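Local coordinates for TCR alpha chain (PDB 6LIR), which forms the alpha half of the chicken alpha-beta T cell receptor, which probably recognises antigen presented by MHC molecules, at residues H110-S122 with C180-D194. Sequence-based numbering, arbitrary orientation.
Sequences HITPSPSVYRLTS and CGAKHEGFGILKGDD
Pro-115, Val-117 and Arg-119 of edge strand 116-121 pack face to face against the hairpin of strands 181-184 and 188-191, joining the two sheets of the C-terminal domain. Pro-115 fits into a corner lined by the rings of His-184 and Phe-187, each met by a different ring carbon. Its CD lies 3.3 Å above the centre of the Phe-187 ring. Its CG meets one face of His-184, displaced toward the ring's rim. Both are CH-pi contacts. The third methylene of the pyrrolidine, Pro-115 CB, touches Leu-190 CD1 at 3.6 Å. His-184 is held by two hydrogen bonds: ND1 donates to Glu-185 O at 3.1 Å, and NE2 pairs with Ser-137 N.

The middle of the interface is apolar. Val-117 splits its two methyls across the hairpin. CG1, anti to the backbone N (chi1 172°), lies 3.3 Å from Cys-180 SG. CG2 points to Leu-190 CB at 3.9 Å, with Ala-182 farther off. Cys-180 is disulfide-bonded to Cys-131 of strand 128-134, so the sheets are also tied covalently beside this valine.

Arg-119 closes the far end. Its chain bends at CG and CD, and CG rests 3.5 Å from Cys-180 CB. CD passes close to Gly-192, which has no side chain to obstruct it. NH2 forms a salt bridge with Asp-194 OD2 at 2.7 Å, but the hydrogen bond within it is weak and bent (117°), with the two planar groups 62° apart. NH1 has a second acidic partner, Glu-129. On the other face of strand 116-121, Tyr-118 OH is hydrogen-bonded to Glu-133 of the TCR beta chain. Two sheets packed around an intersheet disulfide are the hallmark of an immunoglobulin-type beta sandwich, here the constant domain of a TCR alpha chain.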
ATOM      1  N   HIS A 110      -2.749 -16.002  13.256  1.00 56.31           N
ATOM      2  CA  HIS A 110      -2.709 -17.419  13.585  1.00 63.37           C
ATOM      3  C   HIS A 110      -3.750 -18.127  12.743  1.00 60.95           C
ATOM      4  O   HIS A 110      -4.884 -17.663  12.613  1.00 60.88           O
ATOM      5  CB  HIS A 110      -2.979 -17.678  15.068  1.00 67.81           C
ATOM      6  CG  HIS A 110      -2.540 -19.038  15.524  1.00 77.50           C
ATOM      7  ND1 HIS A 110      -3.341 -19.870  16.278  1.00 80.30           N
ATOM      8  CD2 HIS A 110      -1.385 -19.715  15.319  1.00 79.93           C
ATOM      9  CE1 HIS A 110      -2.697 -20.998  16.519  1.00 75.91           C
ATOM     10  NE2 HIS A 110      -1.509 -20.931  15.948  1.00 78.55           N
ATOM     11  N   ILE A 111      -3.352 -19.232  12.139  1.00 60.57           N
ATOM     12  CA  ILE A 111      -4.182 -19.891  11.145  1.00 64.69           C
ATOM     13  C   ILE A 111      -4.144 -21.381  11.408  1.00 60.01           C
ATOM     14  O   ILE A 111      -3.129 -21.922  11.857  1.00 63.02           O
ATOM     15  CB  ILE A 111      -3.725 -19.589   9.699  1.00 59.82           C
ATOM     16  CG1 ILE A 111      -2.254 -19.954   9.503  1.00 57.40           C
ATOM     17  CG2 ILE A 111      -4.005 -18.138   9.332  1.00 53.50           C
ATOM     18  CD1 ILE A 111      -2.051 -21.234   8.720  1.00 60.45           C
ATOM     19  N   THR A 112      -5.264 -22.034  11.151  1.00 67.07           N
ATOM     20  CA  THR A 112      -5.300 -23.475  11.101  1.00 64.75           C
ATOM     21  C   THR A 112      -5.267 -23.854   9.637  1.00 59.65           C
ATOM     22  O   THR A 112      -6.166 -23.452   8.886  1.00 57.26           O
ATOM     23  CB  THR A 112      -6.573 -24.000  11.735  1.00 72.22           C
ATOM     24  OG1 THR A 112      -7.694 -23.584  10.950  1.00 73.16           O
ATOM     25  CG2 THR A 112      -6.709 -23.440  13.147  1.00 65.46           C
ATOM     26  N   PRO A 113      -4.280 -24.607   9.173  1.00 52.95           N
ATOM     27  CA  PRO A 113      -4.172 -24.821   7.730  1.00 49.92           C
ATOM     28  C   PRO A 113      -5.164 -25.873   7.267  1.00 53.90           C
ATOM     29  O   PRO A 113      -5.490 -26.831   7.978  1.00 49.93           O
ATOM     30  CB  PRO A 113      -2.726 -25.303   7.545  1.00 51.90           C
ATOM     31  CG  PRO A 113      -2.024 -24.943   8.826  1.00 57.33           C
ATOM     32  CD  PRO A 113      -3.057 -25.011   9.892  1.00 53.45           C
ATOM     33  N   SER A 114      -5.616 -25.679   6.045  1.00 47.23           N
ATOM     34  CA  SER A 114      -6.453 -26.598   5.295  1.00 47.56           C
ATOM     35  C   SER A 114      -6.266 -26.209   3.838  1.00 45.71           C
ATOM     36  O   SER A 114      -7.204 -25.722   3.193  1.00 47.37           O
ATOM     37  CB  SER A 114      -7.917 -26.507   5.727  1.00 43.34           C
ATOM     38  OG  SER A 114      -8.601 -27.707   5.420  1.00 49.34           O
ATOM     39  N   PRO A 115      -5.055 -26.369   3.311  1.00 44.81           N
ATOM     40  CA  PRO A 115      -4.746 -25.830   1.983  1.00 42.38           C
ATOM     41  C   PRO A 115      -5.657 -26.415   0.919  1.00 44.35           C
ATOM     42  O   PRO A 115      -5.911 -27.620   0.889  1.00 42.53           O
ATOM     43  CB  PRO A 115      -3.284 -26.229   1.758  1.00 47.86           C
ATOM     44  CG  PRO A 115      -2.969 -27.268   2.771  1.00 47.56           C
ATOM     45  CD  PRO A 115      -4.058 -27.346   3.782  1.00 44.16           C
ATOM     46  N   SER A 116      -6.155 -25.541   0.048  1.00 40.37           N
ATOM     47  CA  SER A 116      -6.939 -25.965  -1.099  1.00 41.49           C
ATOM     48  C   SER A 116      -6.519 -25.137  -2.301  1.00 46.30           C
ATOM     49  O   SER A 116      -6.062 -23.998  -2.165  1.00 39.69           O
ATOM     50  CB  SER A 116      -8.441 -25.804  -0.862  1.00 37.53           C
ATOM     51  OG  SER A 116      -8.843 -26.490   0.304  1.00 45.17           O
ATOM     52  N   VAL A 117      -6.643 -25.740  -3.473  1.00 37.97           N
ATOM     53  CA  VAL A 117      -6.277 -25.113  -4.731  1.00 44.29           C
ATOM     54  C   VAL A 117      -7.486 -25.183  -5.654  1.00 47.58           C
ATOM     55  O   VAL A 117      -8.205 -26.189  -5.668  1.00 44.66           O
ATOM     56  CB  VAL A 117      -5.030 -25.784  -5.344  1.00 48.12           C
ATOM     57  CG1 VAL A 117      -4.776 -25.273  -6.725  1.00 52.45           C
ATOM     58  CG2 VAL A 117      -3.810 -25.502  -4.478  1.00 47.50           C
ATOM     59  N   TYR A 118      -7.716 -24.120  -6.425  1.00 46.41           N
ATOM     60  CA  TYR A 118      -8.877 -24.059  -7.299  1.00 48.30           C
ATOM     61  C   TYR A 118      -8.516 -23.335  -8.584  1.00 47.82           C
ATOM     62  O   TYR A 118      -7.668 -22.440  -8.601  1.00 49.57           O
ATOM     63  CB  TYR A 118     -10.065 -23.322  -6.657  1.00 44.57           C
ATOM     64  CG  TYR A 118     -10.433 -23.764  -5.262  1.00 44.40           C
ATOM     65  CD1 TYR A 118     -11.223 -24.888  -5.052  1.00 47.88           C
ATOM     66  CD2 TYR A 118     -10.005 -23.048  -4.156  1.00 41.35           C
ATOM     67  CE1 TYR A 118     -11.567 -25.287  -3.774  1.00 45.96           C
ATOM     68  CE2 TYR A 118     -10.342 -23.439  -2.877  1.00 38.91           C
ATOM     69  CZ  TYR A 118     -11.122 -24.557  -2.691  1.00 42.68           C
ATOM     70  OH  TYR A 118     -11.457 -24.946  -1.414  1.00 47.40           O
ATOM     71  N   ARG A 119      -9.206 -23.711  -9.653  1.00 51.79           N
ATOM     72  CA  ARG A 119      -9.086 -23.050 -10.940  1.00 57.29           C
ATOM     73  C   ARG A 119     -10.316 -22.186 -11.153  1.00 51.77           C
ATOM     74  O   ARG A 119     -11.442 -22.615 -10.884  1.00 51.09           O
ATOM     75  CB  ARG A 119      -8.967 -24.061 -12.079  1.00 61.97           C
ATOM     76  CG  ARG A 119      -7.549 -24.426 -12.445  1.00 65.91           C
ATOM     77  CD  ARG A 119      -7.400 -25.928 -12.565  1.00 69.72           C
ATOM     78  NE  ARG A 119      -8.271 -26.495 -13.593  1.00 75.13           N
ATOM     79  CZ  ARG A 119      -7.923 -26.648 -14.868  1.00 79.46           C
ATOM     80  NH1 ARG A 119      -6.719 -26.270 -15.279  1.00 76.12           N
ATOM     81  NH2 ARG A 119      -8.779 -27.175 -15.734  1.00 73.94           N
ATOM     82  N   LEU A 120     -10.102 -20.977 -11.651  1.00 47.04           N
ATOM     83  CA  LEU A 120     -11.192 -20.051 -11.883  1.00 47.01           C
ATOM     84  C   LEU A 120     -11.177 -19.600 -13.331  1.00 42.93           C
ATOM     85  O   LEU A 120     -10.121 -19.505 -13.964  1.00 43.64           O
ATOM     86  CB  LEU A 120     -11.092 -18.815 -10.980  1.00 48.02           C
ATOM     87  CG  LEU A 120     -10.741 -19.000  -9.506  1.00 44.17           C
ATOM     88  CD1 LEU A 120     -10.732 -17.647  -8.802  1.00 35.82           C
ATOM     89  CD2 LEU A 120     -11.719 -19.944  -8.846  1.00 43.05           C
ATOM     90  N   THR A 121     -12.360 -19.285 -13.836  1.00 47.28           N
ATOM     91  CA  THR A 121     -12.496 -18.712 -15.160  1.00 49.30           C
ATOM     92  C   THR A 121     -13.313 -17.436 -15.047  1.00 48.46           C
ATOM     93  O   THR A 121     -14.030 -17.215 -14.064  1.00 44.67           O
ATOM     94  CB  THR A 121     -13.168 -19.695 -16.128  1.00 53.90           C
ATOM     95  OG1 THR A 121     -14.462 -20.047 -15.622  1.00 44.32           O
ATOM     96  CG2 THR A 121     -12.323 -20.961 -16.276  1.00 54.66           C
ATOM     97  N   SER A 122     -13.188 -16.591 -16.065  1.00 44.14           N
ATOM     98  CA  SER A 122     -13.887 -15.320 -16.120  1.00 50.40           C
ATOM     99  C   SER A 122     -14.676 -15.232 -17.415  1.00 56.75           C
ATOM    100  O   SER A 122     -14.166 -15.584 -18.482  1.00 52.78           O
ATOM    101  CB  SER A 122     -12.928 -14.132 -16.038  1.00 47.29           C
ATOM    102  OG  SER A 122     -13.473 -13.012 -16.713  1.00 49.18           O
ATOM    103  N   CYS A 180      -2.553 -25.576 -12.371  1.00 60.87           N
ATOM    104  CA  CYS A 180      -2.865 -25.062 -11.045  1.00 62.78           C
ATOM    105  C   CYS A 180      -2.497 -26.129 -10.032  1.00 57.66           C
ATOM    106  O   CYS A 180      -3.154 -27.171  -9.959  1.00 56.92           O
ATOM    107  CB  CYS A 180      -4.359 -24.768 -10.988  1.00 58.52           C
ATOM    108  SG  CYS A 180      -5.036 -23.776  -9.679  1.00 75.05           S
ATOM    109  N   GLY A 181      -1.473 -25.859  -9.233  1.00 60.11           N
ATOM    110  CA  GLY A 181      -1.155 -26.766  -8.154  1.00 62.29           C
ATOM    111  C   GLY A 181      -0.280 -26.127  -7.102  1.00 56.34           C
ATOM    112  O   GLY A 181       0.138 -24.969  -7.209  1.00 57.99           O
ATOM    113  N   ALA A 182       0.014 -26.937  -6.089  1.00 50.38           N
ATOM    114  CA  ALA A 182       1.014 -26.614  -5.080  1.00 54.03           C
ATOM    115  C   ALA A 182       1.288 -27.856  -4.245  1.00 51.65           C
ATOM    116  O   ALA A 182       0.540 -28.835  -4.294  1.00 57.68           O
ATOM    117  CB  ALA A 182       0.572 -25.458  -4.179  1.00 48.52           C
ATOM    118  N   LYS A 183       2.383 -27.812  -3.493  1.00 61.64           N
ATOM    119  CA  LYS A 183       2.686 -28.833  -2.498  1.00 66.94           C
ATOM    120  C   LYS A 183       2.758 -28.192  -1.120  1.00 63.65           C
ATOM    121  O   LYS A 183       3.323 -27.106  -0.961  1.00 64.65           O
ATOM    122  CB  LYS A 183       3.987 -29.577  -2.816  1.00 71.64           C
ATOM    123  CG  LYS A 183       3.941 -30.273  -4.164  1.00 69.94           C
ATOM    124  CD  LYS A 183       5.278 -30.240  -4.870  1.00 75.84           C
ATOM    125  CE  LYS A 183       6.177 -31.344  -4.341  1.00 78.89           C
ATOM    126  NZ  LYS A 183       7.339 -31.598  -5.232  1.00 81.35           N
ATOM    127  N   HIS A 184       2.174 -28.861  -0.127  1.00 62.26           N
ATOM    128  CA  HIS A 184       2.051 -28.294   1.211  1.00 65.61           C
ATOM    129  C   HIS A 184       2.348 -29.374   2.239  1.00 60.88           C
ATOM    130  O   HIS A 184       1.739 -30.448   2.212  1.00 62.46           O
ATOM    131  CB  HIS A 184       0.648 -27.715   1.437  1.00 60.45           C
ATOM    132  CG  HIS A 184       0.529 -26.856   2.660  1.00 54.62           C
ATOM    133  ND1 HIS A 184       0.551 -27.371   3.938  1.00 52.30           N
ATOM    134  CD2 HIS A 184       0.359 -25.518   2.798  1.00 50.34           C
ATOM    135  CE1 HIS A 184       0.414 -26.388   4.811  1.00 53.25           C
ATOM    136  NE2 HIS A 184       0.296 -25.254   4.144  1.00 54.87           N
ATOM    137  N   GLU A 185       3.306 -29.083   3.119  1.00 67.23           N
ATOM    138  CA  GLU A 185       3.715 -29.989   4.187  1.00 74.21           C
ATOM    139  C   GLU A 185       2.511 -30.553   4.926  1.00 73.18           C
ATOM    140  O   GLU A 185       1.700 -29.805   5.482  1.00 71.31           O
ATOM    141  CB  GLU A 185       4.637 -29.250   5.156  1.00 77.75           C
ATOM    142  CG  GLU A 185       5.264 -30.123   6.229  1.00 84.52           C
ATOM    143  CD  GLU A 185       6.527 -29.509   6.806  1.00 91.50           C
ATOM    144  OE1 GLU A 185       7.632 -29.968   6.448  1.00 96.82           O
ATOM    145  OE2 GLU A 185       6.411 -28.564   7.614  1.00 88.68           O
ATOM    146  N   GLY A 186       2.392 -31.879   4.921  1.00 60.38           N
ATOM    147  CA  GLY A 186       1.321 -32.559   5.612  1.00 53.03           C
ATOM    148  C   GLY A 186       0.050 -32.717   4.816  1.00 59.90           C
ATOM    149  O   GLY A 186      -0.953 -33.193   5.367  1.00 61.58           O
ATOM    150  N   PHE A 187       0.047 -32.320   3.544  1.00 67.40           N
ATOM    151  CA  PHE A 187      -1.119 -32.485   2.690  1.00 63.14           C
ATOM    152  C   PHE A 187      -0.785 -33.064   1.320  1.00 64.74           C
ATOM    153  O   PHE A 187      -1.705 -33.329   0.540  1.00 67.96           O
ATOM    154  CB  PHE A 187      -1.863 -31.148   2.543  1.00 62.91           C
ATOM    155  CG  PHE A 187      -2.499 -30.682   3.823  1.00 57.69           C
ATOM    156  CD1 PHE A 187      -3.823 -30.980   4.103  1.00 60.31           C
ATOM    157  CD2 PHE A 187      -1.767 -29.965   4.759  1.00 56.95           C
ATOM    158  CE1 PHE A 187      -4.411 -30.564   5.287  1.00 58.95           C
ATOM    159  CE2 PHE A 187      -2.346 -29.546   5.943  1.00 59.03           C
ATOM    160  CZ  PHE A 187      -3.671 -29.847   6.208  1.00 55.12           C
ATOM    161  N   GLY A 188       0.496 -33.263   1.008  1.00 65.54           N
ATOM    162  CA  GLY A 188       0.852 -33.940  -0.229  1.00 66.92           C
ATOM    163  C   GLY A 188       0.629 -33.070  -1.452  1.00 68.74           C
ATOM    164  O   GLY A 188       0.891 -31.861  -1.449  1.00 69.23           O
ATOM    165  N   ILE A 189       0.140 -33.697  -2.517  1.00 64.95           N
ATOM    166  CA  ILE A 189      -0.033 -33.024  -3.799  1.00 68.02           C
ATOM    167  C   ILE A 189      -1.369 -32.299  -3.807  1.00 62.81           C
ATOM    168  O   ILE A 189      -2.407 -32.874  -3.459  1.00 61.90           O
ATOM    169  CB  ILE A 189       0.044 -34.032  -4.957  1.00 73.48           C
ATOM    170  CG1 ILE A 189       1.345 -34.831  -4.903  1.00 74.64           C
ATOM    171  CG2 ILE A 189      -0.082 -33.316  -6.292  1.00 70.52           C
ATOM    172  CD1 ILE A 189       1.552 -35.710  -6.117  1.00 71.08           C
ATOM    173  N   LEU A 190      -1.348 -31.031  -4.205  1.00 63.52           N
ATOM    174  CA  LEU A 190      -2.559 -30.238  -4.370  1.00 57.33           C
ATOM    175  C   LEU A 190      -2.689 -29.841  -5.832  1.00 56.54           C
ATOM    176  O   LEU A 190      -1.750 -29.294  -6.420  1.00 57.16           O
ATOM    177  CB  LEU A 190      -2.536 -29.006  -3.463  1.00 57.05           C
ATOM    178  CG  LEU A 190      -2.431 -29.336  -1.974  1.00 55.55           C
ATOM    179  CD1 LEU A 190      -2.365 -28.069  -1.147  1.00 57.15           C
ATOM    180  CD2 LEU A 190      -3.593 -30.205  -1.534  1.00 57.96           C
ATOM    181  N   LYS A 191      -3.846 -30.138  -6.412  1.00 49.20           N
ATOM    182  CA  LYS A 191      -4.125 -29.923  -7.824  1.00 55.90           C
ATOM    183  C   LYS A 191      -5.561 -29.439  -7.957  1.00 56.59           C
ATOM    184  O   LYS A 191      -6.421 -29.801  -7.152  1.00 56.12           O
ATOM    185  CB  LYS A 191      -3.889 -31.195  -8.655  1.00 50.14           C
ATOM    186  CG  LYS A 191      -2.430 -31.389  -9.062  1.00 53.45           C
ATOM    187  CD  LYS A 191      -2.076 -32.858  -9.243  1.00 58.45           C
ATOM    188  CE  LYS A 191      -2.932 -33.494 -10.313  1.00 54.14           C
ATOM    189  NZ  LYS A 191      -2.618 -34.931 -10.544  1.00 60.16           N
ATOM    190  N   GLY A 192      -5.806 -28.570  -8.932  1.00 58.05           N
ATOM    191  CA  GLY A 192      -7.134 -28.023  -9.151  1.00 55.14           C
ATOM    192  C   GLY A 192      -7.861 -28.711 -10.295  1.00 57.41           C
ATOM    193  O   GLY A 192      -7.250 -29.114 -11.284  1.00 58.66           O
ATOM    194  N   ASP A 193      -9.173 -28.844 -10.131  1.00 74.52           N
ATOM    195  CA  ASP A 193     -10.122 -29.331 -11.127  1.00 80.86           C
ATOM    196  C   ASP A 193     -11.159 -28.232 -11.367  1.00 82.70           C
ATOM    197  O   ASP A 193     -11.024 -27.109 -10.870  1.00 83.39           O
ATOM    198  CB  ASP A 193     -10.759 -30.662 -10.705  1.00 81.53           C
ATOM    199  CG  ASP A 193     -11.340 -30.622  -9.311  1.00 83.94           C
ATOM    200  OD1 ASP A 193     -11.171 -29.589  -8.630  1.00 84.92           O
ATOM    201  OD2 ASP A 193     -11.965 -31.622  -8.897  1.00 76.03           O
ATOM    202  N   ASP A 194     -12.181 -28.539 -12.153  1.00 87.94           N
ATOM    203  CA  ASP A 194     -13.166 -27.561 -12.589  1.00 84.06           C
ATOM    204  C   ASP A 194     -14.567 -28.127 -12.431  1.00 91.19           C
ATOM    205  O   ASP A 194     -14.732 -29.299 -12.074  1.00 97.62           O
ATOM    206  CB  ASP A 194     -12.875 -27.188 -14.054  1.00 85.41           C
ATOM    207  CG  ASP A 194     -12.079 -25.911 -14.175  1.00 85.67           C
ATOM    208  OD1 ASP A 194     -12.586 -24.847 -13.754  1.00 83.34           O
ATOM    209  OD2 ASP A 194     -10.942 -25.973 -14.684  1.00 88.65           O
TER